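Long-range contacts in E3 ubiquitin-protein ligase HERC2 (Homo sapiens, PDB 4L1M), which acts as an E3 ubiquitin-protein ligase, here represented by its first RCC1-like domain, a seven-bladed beta-propeller that probably serves in protein recognition: residues H108-A113 / V156-G161; V118-C123 / K141-F146; Q342-L347 / A356-D361. All blocks are in the same frame, centred on the assembly; numbering follows the deposited sequence.

Contact 1 of 3, residues H108-A113 / V156-G161. With SO4 (sulfate ion), chain G.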
loop_
_atom_site.group_PDB
_atom_site.type_symbol
_atom_site.label_atom_id
_atom_site.label_comp_id
_atom_site.label_asym_id
_atom_site.label_seq_id
_atom_site.Cartn_x
_atom_site.Cartn_y
_atom_site.Cartn_z
ATOM N N HIS A 108 6.377 0.805 11.052
ATOM C CA HIS A 108 5.517 -0.037 11.836
ATOM C C HIS A 108 4.765 -0.973 10.930
ATOM O O HIS A 108 4.665 -0.726 9.743
ATOM C CB HIS A 108 4.596 0.763 12.755
ATOM C CG HIS A 108 3.425 1.393 12.067
ATOM N ND1 HIS A 108 3.565 2.398 11.135
ATOM C CD2 HIS A 108 2.093 1.212 12.230
ATOM C CE1 HIS A 108 2.369 2.794 10.738
ATOM N NE2 HIS A 108 1.459 2.089 11.388
ATOM N N TYR A 109 4.260 -2.056 11.509
ATOM C CA TYR A 109 3.733 -3.167 10.743
ATOM C C TYR A 109 2.414 -3.586 11.352
ATOM O O TYR A 109 2.234 -3.473 12.569
ATOM C CB TYR A 109 4.737 -4.318 10.783
ATOM C CG TYR A 109 6.144 -3.820 10.581
ATOM C CD1 TYR A 109 6.675 -3.667 9.314
ATOM C CD2 TYR A 109 6.909 -3.425 11.663
ATOM C CE1 TYR A 109 7.952 -3.174 9.123
ATOM C CE2 TYR A 109 8.178 -2.924 11.495
ATOM C CZ TYR A 109 8.705 -2.799 10.221
ATOM O OH TYR A 109 9.987 -2.277 10.074
ATOM N N LEU A 110 1.505 -4.063 10.504
ATOM C CA LEU A 110 0.309 -4.772 10.939
ATOM C C LEU A 110 0.240 -6.172 10.319
ATOM O O LEU A 110 0.683 -6.389 9.192
ATOM C CB LEU A 110 -0.932 -4.026 10.489
ATOM C CG LEU A 110 -1.099 -2.615 10.987
ATOM C CD1 LEU A 110 -2.423 -2.080 10.463
ATOM C CD2 LEU A 110 -1.094 -2.544 12.497
ATOM N N ALA A 111 -0.354 -7.096 11.059
ATOM C CA ALA A 111 -0.604 -8.414 10.561
ATOM C C ALA A 111 -1.990 -8.862 10.977
ATOM O O ALA A 111 -2.417 -8.584 12.094
ATOM C CB ALA A 111 0.442 -9.366 11.091
ATOM N N LEU A 112 -2.675 -9.583 10.085
ATOM C CA LEU A 112 -4.062 -10.000 10.295
ATOM C C LEU A 112 -4.176 -11.516 10.226
ATOM O O LEU A 112 -3.781 -12.121 9.247
ATOM C CB LEU A 112 -4.968 -9.389 9.216
ATOM C CG LEU A 112 -6.438 -9.839 9.219
ATOM C CD1 LEU A 112 -7.098 -9.565 10.560
ATOM C CD2 LEU A 112 -7.229 -9.141 8.139
ATOM N N ALA A 113 -4.752 -12.101 11.268
ATOM C CA ALA A 113 -4.955 -13.546 11.363
ATOM C C ALA A 113 -6.267 -13.976 10.712
ATOM O O ALA A 113 -7.217 -13.198 10.609
ATOM C CB ALA A 113 -4.932 -13.984 12.825
ATOM N N VAL A 156 -11.180 -7.428 8.148
ATOM C CA VAL A 156 -10.801 -8.136 6.929
ATOM C C VAL A 156 -9.765 -7.422 6.075
ATOM O O VAL A 156 -9.247 -8.017 5.163
ATOM C CB VAL A 156 -12.026 -8.434 6.051
ATOM C CG1 VAL A 156 -12.984 -9.372 6.786
ATOM C CG2 VAL A 156 -12.744 -7.148 5.628
ATOM N N HIS A 157 -9.494 -6.148 6.323
ATOM C CA HIS A 157 -8.436 -5.439 5.622
ATOM C C HIS A 157 -7.609 -4.598 6.596
ATOM O O HIS A 157 -8.116 -4.146 7.602
ATOM C CB HIS A 157 -9.017 -4.575 4.527
ATOM C CG HIS A 157 -8.017 -4.217 3.482
ATOM N ND1 HIS A 157 -7.262 -3.055 3.497
ATOM C CD2 HIS A 157 -7.603 -4.919 2.404
ATOM C CE1 HIS A 157 -6.444 -3.056 2.454
ATOM N NE2 HIS A 157 -6.632 -4.178 1.778
ATOM N N ILE A 158 -6.326 -4.432 6.301
ATOM C CA ILE A 158 -5.442 -3.602 7.114
ATOM C C ILE A 158 -4.547 -2.700 6.244
ATOM O O ILE A 158 -4.237 -3.023 5.085
ATOM C CB ILE A 158 -4.540 -4.437 8.034
ATOM C CG1 ILE A 158 -3.881 -5.570 7.265
ATOM C CG2 ILE A 158 -5.344 -4.975 9.193
ATOM C CD1 ILE A 158 -2.733 -6.234 8.004
ATOM N N ALA A 159 -4.159 -1.559 6.797
ATOM C CA ALA A 159 -3.373 -0.620 6.042
ATOM C C ALA A 159 -2.557 0.217 6.987
ATOM O O ALA A 159 -2.970 0.455 8.103
ATOM C CB ALA A 159 -4.281 0.260 5.209
ATOM N N CYS A 160 -1.406 0.688 6.508
ATOM C CA CYS A 160 -0.569 1.601 7.241
ATOM C C CYS A 160 -0.285 2.870 6.450
ATOM O O CYS A 160 -0.126 2.845 5.217
ATOM C CB CYS A 160 0.763 0.949 7.537
ATOM S SG CYS A 160 0.673 -0.441 8.666
ATOM N N GLY A 161 -0.181 3.971 7.181
ATOM C CA GLY A 161 0.435 5.190 6.687
ATOM C C GLY A 161 1.825 5.285 7.260
ATOM O O GLY A 161 2.309 4.347 7.905
HETATM S S SO4 G . 12.913 -0.222 11.038
HETATM O O1 SO4 G . 13.891 -1.333 10.950
HETATM O O2 SO4 G . 13.619 0.997 11.520
HETATM O O3 SO4 G . 12.328 0.022 9.686
HETATM O O4 SO4 G . 11.797 -0.586 11.962
#
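With chi1 at 77°, His108 CG sits between the backbone N and the carbonyl carbon, and the imidazole reaches across to Cys160, whose SG stands beside its own backbone N (chi1 -67°) and points back at it. Cys160 SG lies over one face of the imidazole, 4.2 Å from the centroid of the His108 ring and 28° off the normal. At the ring's edge, near its plane, His108 CE1 comes to 3.2 Å from Gly161 O, while NE2 is hydrogen-bonded to Ser165 OG, which helps to fix the rotation of the ring. Cys160 SG also packs against Leu110 CG at 3.6 Å. Strands 108-113 and 156-160 belong to adjacent blades of the RCC1-type propeller, and their antiparallel segment axes, 7.3 Å apart, are joined by side chains from facing sheets. Further along, Ile158 CD1 fits between Leu110 CB (3.8 Å) and Leu112 CB (4.1 Å), and Leu112 CD2 reaches the backbone of Val156, 3.7 Å from its C atom. Tyr109 points away from this interface; its OH donates a hydrogen bond to O4 of a sulfate ion, 3.1 Å long, and the sulfate, probably from the crystallisation liquor, is also held by Arg64 NE.

Contact 2 of 3, residues V118-C123 / K141-F146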
loop_
_atom_site.group_PDB
_atom_site.type_symbol
_atom_site.label_atom_id
_atom_site.label_comp_id
_atom_site.label_asym_id
_atom_site.label_seq_id
_atom_site.Cartn_x
_atom_site.Cartn_y
_atom_site.Cartn_z
ATOM N N VAL A 118 -5.766 -8.770 15.078
ATOM C CA VAL A 118 -4.805 -7.851 14.437
ATOM C C VAL A 118 -3.600 -7.654 15.350
ATOM O O VAL A 118 -3.763 -7.458 16.556
ATOM C CB VAL A 118 -5.440 -6.485 14.166
ATOM C CG1 VAL A 118 -4.469 -5.576 13.440
ATOM C CG2 VAL A 118 -6.701 -6.641 13.347
ATOM N N TYR A 119 -2.399 -7.737 14.782
ATOM C CA TYR A 119 -1.159 -7.555 15.536
ATOM C C TYR A 119 -0.455 -6.337 15.025
ATOM O O TYR A 119 -0.539 -6.026 13.844
ATOM C CB TYR A 119 -0.216 -8.745 15.356
ATOM C CG TYR A 119 -0.763 -10.025 15.875
ATOM C CD1 TYR A 119 -1.731 -10.723 15.170
ATOM C CD2 TYR A 119 -0.314 -10.555 17.085
ATOM C CE1 TYR A 119 -2.234 -11.924 15.648
ATOM C CE2 TYR A 119 -0.800 -11.754 17.570
ATOM C CZ TYR A 119 -1.760 -12.434 16.848
ATOM O OH TYR A 119 -2.270 -13.610 17.334
ATOM N N SER A 120 0.247 -5.643 15.908
ATOM C CA SER A 120 1.021 -4.470 15.486
ATOM C C SER A 120 2.358 -4.467 16.170
ATOM O O SER A 120 2.491 -4.969 17.283
ATOM C CB SER A 120 0.269 -3.177 15.812
ATOM O OG SER A 120 0.136 -3.023 17.215
ATOM N N TRP A 121 3.352 -3.934 15.501
ATOM C CA TRP A 121 4.637 -3.706 16.150
ATOM C C TRP A 121 5.453 -2.640 15.427
ATOM O O TRP A 121 5.050 -2.141 14.366
ATOM C CB TRP A 121 5.421 -5.021 16.319
ATOM C CG TRP A 121 5.922 -5.684 15.068
ATOM C CD1 TRP A 121 7.227 -5.788 14.683
ATOM C CD2 TRP A 121 5.159 -6.383 14.072
ATOM N NE1 TRP A 121 7.319 -6.471 13.506
ATOM C CE2 TRP A 121 6.069 -6.846 13.105
ATOM C CE3 TRP A 121 3.805 -6.631 13.885
ATOM C CZ2 TRP A 121 5.670 -7.566 11.974
ATOM C CZ3 TRP A 121 3.398 -7.366 12.758
ATOM C CH2 TRP A 121 4.326 -7.814 11.821
ATOM N N GLY A 122 6.593 -2.287 16.025
ATOM C CA GLY A 122 7.457 -1.244 15.502
ATOM C C GLY A 122 7.329 0.014 16.320
ATOM O O GLY A 122 7.129 -0.049 17.539
ATOM N N CYS A 123 7.456 1.156 15.648
ATOM C CA CYS A 123 7.387 2.471 16.287
ATOM C C CYS A 123 6.005 2.766 16.869
ATOM O O CYS A 123 4.975 2.466 16.252
ATOM C CB CYS A 123 7.746 3.550 15.287
ATOM S SG CYS A 123 7.938 5.188 16.036
ATOM N N LYS A 141 2.132 -7.567 18.876
ATOM C CA LYS A 141 1.219 -7.595 19.981
ATOM C C LYS A 141 -0.204 -7.451 19.462
ATOM O O LYS A 141 -0.476 -6.628 18.584
ATOM C CB LYS A 141 1.526 -6.437 20.936
ATOM C CG LYS A 141 0.651 -6.444 22.180
ATOM C CD LYS A 141 1.035 -5.348 23.149
ATOM C CE LYS A 141 0.201 -5.425 24.405
ATOM N NZ LYS A 141 0.054 -4.067 24.989
ATOM N N VAL A 142 -1.112 -8.222 20.041
ATOM C CA VAL A 142 -2.511 -8.204 19.630
ATOM C C VAL A 142 -3.083 -6.852 19.981
ATOM O O VAL A 142 -2.854 -6.374 21.076
ATOM C CB VAL A 142 -3.361 -9.272 20.375
ATOM C CG1 VAL A 142 -4.812 -9.196 19.939
ATOM C CG2 VAL A 142 -2.837 -10.659 20.094
ATOM N N ILE A 143 -3.818 -6.252 19.053
ATOM C CA ILE A 143 -4.599 -5.071 19.356
ATOM C C ILE A 143 -5.915 -5.551 19.936
ATOM O O ILE A 143 -6.821 -5.956 19.200
ATOM C CB ILE A 143 -4.877 -4.211 18.123
ATOM C CG1 ILE A 143 -3.570 -3.743 17.467
ATOM C CG2 ILE A 143 -5.734 -3.019 18.512
ATOM C CD1 ILE A 143 -3.793 -2.884 16.226
ATOM N N SER A 144 -6.021 -5.504 21.260
ATOM C CA SER A 144 -7.187 -6.039 21.947
ATOM C C SER A 144 -8.493 -5.314 21.585
ATOM O O SER A 144 -9.549 -5.899 21.657
ATOM C CB SER A 144 -6.974 -6.030 23.453
ATOM O OG SER A 144 -6.871 -4.702 23.913
ATOM N N ALA A 145 -8.425 -4.062 21.160
ATOM C CA ALA A 145 -9.625 -3.390 20.656
ATOM C C ALA A 145 -10.366 -4.207 19.572
ATOM O O ALA A 145 -11.560 -4.078 19.438
ATOM C CB ALA A 145 -9.271 -2.009 20.120
ATOM N N PHE A 146 -9.671 -5.029 18.794
ATOM C CA PHE A 146 -10.337 -5.807 17.757
ATOM C C PHE A 146 -10.644 -7.260 18.165
ATOM O O PHE A 146 -11.331 -7.966 17.428
ATOM C CB PHE A 146 -9.499 -5.815 16.475
ATOM C CG PHE A 146 -9.446 -4.494 15.783
ATOM C CD1 PHE A 146 -10.619 -3.841 15.407
ATOM C CD2 PHE A 146 -8.227 -3.892 15.502
ATOM C CE1 PHE A 146 -10.569 -2.616 14.777
ATOM C CE2 PHE A 146 -8.170 -2.676 14.861
ATOM C CZ PHE A 146 -9.336 -2.040 14.493
#
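The outer edge of one propeller blade is formed here, where the third strand, 118-122, pairs antiparallel with the short outermost strand 140-142. Ser120 and Lys141 make the hydrogen-bonded pair: Ser120 N donates to Lys141 O at 2.9 Å, and Lys141 N returns a bond to Ser120 O at 3.1 Å. Tyr119 and Val142 form the neighbouring non-hydrogen-bonded pair. A third backbone bond, Ile143 N to Val118 O at 2.8 Å, precedes the 3-10 segment 144-146. Phe146 N closes that turn on Ile143 O.

Side chains pack on both faces of the pairing. On the Tyr119 and Val142 face, CE2 of the Tyr119 ring meets Val142 CG2 at 3.4 Å, an oblique approach. Val118 spreads its two methyls between two partners: CG1, anti to the backbone N (chi1 -177°), touches Ile143 CD1 at 3.9 Å, while CG2 meets Phe146 CD2 at 3.8 Å. Ile143 CG1 also lies 3.8 Å from Ser120 OG, a buried hydroxyl that is hydrogen-bonded to Leu129 O.

On its other edge strand 118-122 pairs with strand 108-113, with Leu112 against Val118 and Leu110 against Ser120. Val155, at the start of the next blade's inner strand 155-160, packs on both Val118 and Phe146, so the 3-10 turn sits against the junction of the two blades.

Contact 3 of 3, residues Q342-L347 / A356-D361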
loop_
_atom_site.group_PDB
_atom_site.type_symbol
_atom_site.label_atom_id
_atom_site.label_comp_id
_atom_site.label_asym_id
_atom_site.label_seq_id
_atom_site.Cartn_x
_atom_site.Cartn_y
_atom_site.Cartn_z
ATOM N N GLN A 342 14.990 2.221 -9.762
ATOM C CA GLN A 342 13.693 1.554 -9.561
ATOM C C GLN A 342 13.170 0.947 -10.850
ATOM O O GLN A 342 12.228 0.140 -10.819
ATOM C CB GLN A 342 12.615 2.532 -9.070
ATOM C CG GLN A 342 12.844 3.147 -7.704
ATOM C CD GLN A 342 13.688 4.390 -7.781
ATOM O OE1 GLN A 342 14.716 4.388 -8.444
ATOM N NE2 GLN A 342 13.254 5.459 -7.128
ATOM N N HIS A 343 13.732 1.391 -11.974
ATOM C CA HIS A 343 13.355 0.911 -13.296
ATOM C C HIS A 343 14.581 0.414 -14.015
ATOM O O HIS A 343 15.409 1.209 -14.448
ATOM C CB HIS A 343 12.719 2.045 -14.086
ATOM C CG HIS A 343 11.642 2.738 -13.334
ATOM N ND1 HIS A 343 10.335 2.310 -13.351
ATOM C CD2 HIS A 343 11.683 3.801 -12.505
ATOM C CE1 HIS A 343 9.606 3.097 -12.583
ATOM N NE2 HIS A 343 10.402 4.011 -12.057
ATOM N N PHE A 344 14.680 -0.898 -14.184
ATOM C CA PHE A 344 15.868 -1.484 -14.784
ATOM C C PHE A 344 15.889 -1.358 -16.298
ATOM O O PHE A 344 16.831 -1.779 -16.913
ATOM C CB PHE A 344 16.011 -2.948 -14.375
ATOM C CG PHE A 344 14.879 -3.840 -14.832
ATOM C CD1 PHE A 344 14.787 -4.264 -16.142
ATOM C CD2 PHE A 344 13.927 -4.276 -13.943
ATOM C CE1 PHE A 344 13.753 -5.087 -16.550
ATOM C CE2 PHE A 344 12.890 -5.100 -14.342
ATOM C CZ PHE A 344 12.801 -5.504 -15.645
ATOM N N ASP A 345 14.855 -0.780 -16.901
ATOM C CA ASP A 345 14.795 -0.665 -18.358
ATOM C C ASP A 345 15.172 0.714 -18.876
ATOM O O ASP A 345 15.090 0.951 -20.077
ATOM C CB ASP A 345 13.387 -1.023 -18.871
ATOM C CG ASP A 345 12.323 -0.029 -18.423
ATOM O OD1 ASP A 345 12.526 0.633 -17.381
ATOM O OD2 ASP A 345 11.279 0.074 -19.107
ATOM N N THR A 346 15.533 1.635 -17.985
ATOM C CA THR A 346 15.896 2.989 -18.411
ATOM C C THR A 346 17.137 3.498 -17.686
ATOM O O THR A 346 17.313 3.260 -16.504
ATOM C CB THR A 346 14.712 3.983 -18.265
ATOM O OG1 THR A 346 15.180 5.332 -18.447
ATOM C CG2 THR A 346 14.035 3.878 -16.915
ATOM N N LEU A 347 17.994 4.198 -18.425
ATOM C CA LEU A 347 19.230 4.781 -17.873
ATOM C C LEU A 347 18.945 6.182 -17.250
ATOM O O LEU A 347 19.559 6.553 -16.256
ATOM C CB LEU A 347 20.349 4.847 -18.944
ATOM N N ALA A 356 5.808 -1.309 -20.492
ATOM C CA ALA A 356 6.035 -2.669 -20.030
ATOM C C ALA A 356 7.501 -2.853 -19.742
ATOM O O ALA A 356 8.337 -2.377 -20.494
ATOM C CB ALA A 356 5.583 -3.670 -21.085
ATOM N N LEU A 357 7.803 -3.503 -18.628
ATOM C CA LEU A 357 9.149 -3.922 -18.345
ATOM C C LEU A 357 9.385 -5.205 -19.116
ATOM O O LEU A 357 8.515 -6.069 -19.138
ATOM C CB LEU A 357 9.323 -4.174 -16.859
ATOM C CG LEU A 357 9.308 -2.924 -15.985
ATOM C CD1 LEU A 357 9.065 -3.275 -14.531
ATOM C CD2 LEU A 357 10.607 -2.147 -16.142
ATOM N N PRO A 358 10.554 -5.326 -19.760
ATOM C CA PRO A 358 10.857 -6.501 -20.561
ATOM C C PRO A 358 11.312 -7.645 -19.689
ATOM O O PRO A 358 11.720 -7.415 -18.540
ATOM C CB PRO A 358 12.002 -6.027 -21.451
ATOM C CG PRO A 358 12.717 -5.027 -20.608
ATOM C CD PRO A 358 11.662 -4.353 -19.772
ATOM N N GLY A 359 11.239 -8.862 -20.234
ATOM C CA GLY A 359 11.582 -10.069 -19.509
ATOM C C GLY A 359 10.442 -10.707 -18.725
ATOM O O GLY A 359 10.463 -11.920 -18.497
ATOM N N LEU A 360 9.442 -9.913 -18.324
ATOM C CA LEU A 360 8.433 -10.330 -17.334
ATOM C C LEU A 360 7.104 -10.875 -17.888
ATOM O O LEU A 360 6.340 -11.540 -17.153
ATOM C CB LEU A 360 8.118 -9.151 -16.435
ATOM C CG LEU A 360 9.290 -8.523 -15.684
ATOM C CD1 LEU A 360 8.786 -7.472 -14.698
ATOM C CD2 LEU A 360 10.114 -9.580 -14.955
ATOM N N ASP A 361 6.827 -10.582 -19.160
ATOM C CA ASP A 361 5.585 -11.024 -19.831
ATOM C C ASP A 361 5.380 -12.544 -19.760
ATOM O O ASP A 361 4.253 -13.019 -19.717
ATOM C CB ASP A 361 5.575 -10.572 -21.309
ATOM C CG ASP A 361 6.004 -9.116 -21.481
ATOM O OD1 ASP A 361 5.218 -8.192 -21.150
ATOM O OD2 ASP A 361 7.152 -8.899 -21.937
#
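The Phe344 ring carries Leu357 CD2 over one face and meets Pro358 O at its edge, in the plane of the ring. Leu357 CD2 lies 4.0 Å above the plane of the Phe344 ring, offset toward the rim; its line to the centroid is 17° off the normal, which makes this a CH-pi contact. At the edge, Phe344 CZ is 3.6 Å from Pro358 O. The same end of the ring touches aliphatic carbon: Phe344 CZ lies 3.9 Å from Leu357 CB, and Phe344 CE1 an equal distance from Pro358 CD. With chi1 at 62°, Phe344 CG sits between its backbone N and carbonyl carbon, and the ring is thereby directed at Leu357 and Pro358.

Asp345 follows with a similar first torsion, and the Asp345 and Leu357 side chains cross at about a right angle. Leu357 CD2, 3.6 Å from Asp345 CG, touches both the carboxylate and the phenyl face, which meet it roughly at right angles. Asp345 CB packs against Pro358 CD at 3.9 Å. The acid's polar end is engaged by a salt bridge from OD2 to Lys351 NZ, which may help to hold the carboxylate beside Leu357 CD2.

The two residues at the centre of the type I beta turn from His343 to Thr346, Phe344 and Asp345, thus supply this packing at the propeller surface. The turn lies in the loop between strands 332-335 and 350-352; the residues it meets follow strand 354-356, the outermost strand of its blade. Beyond, Phe344 stacks edge-to-face with Trp30 of strand 27-31, linking this loop to the adjacent sheet, where the two ends of the chain are joined.

Overall arrangement
Contacts 1 and 2 are neighbours, their centres 9 Å apart, and share the sheet of strands 97-101, 108-113, 118-122 and 140-142; contact 2 is nested along the chain inside the loop closed by contact 1. Strands 108-113 and 118-122 are themselves paired, with Ala111 O probably accepting a hydrogen bond from Tyr119 N. Contact 1 joins this blade to the next near the middle of the propeller, while contact 2 completes its outer edge. Contact 3 comes later in the chain and on the opposite side of the centre, about 30 Å from contact 1 and 38 Å from contact 2 between centres. At the surface, it adjoins the sheet where strands from both chain ends pair, closing the ring.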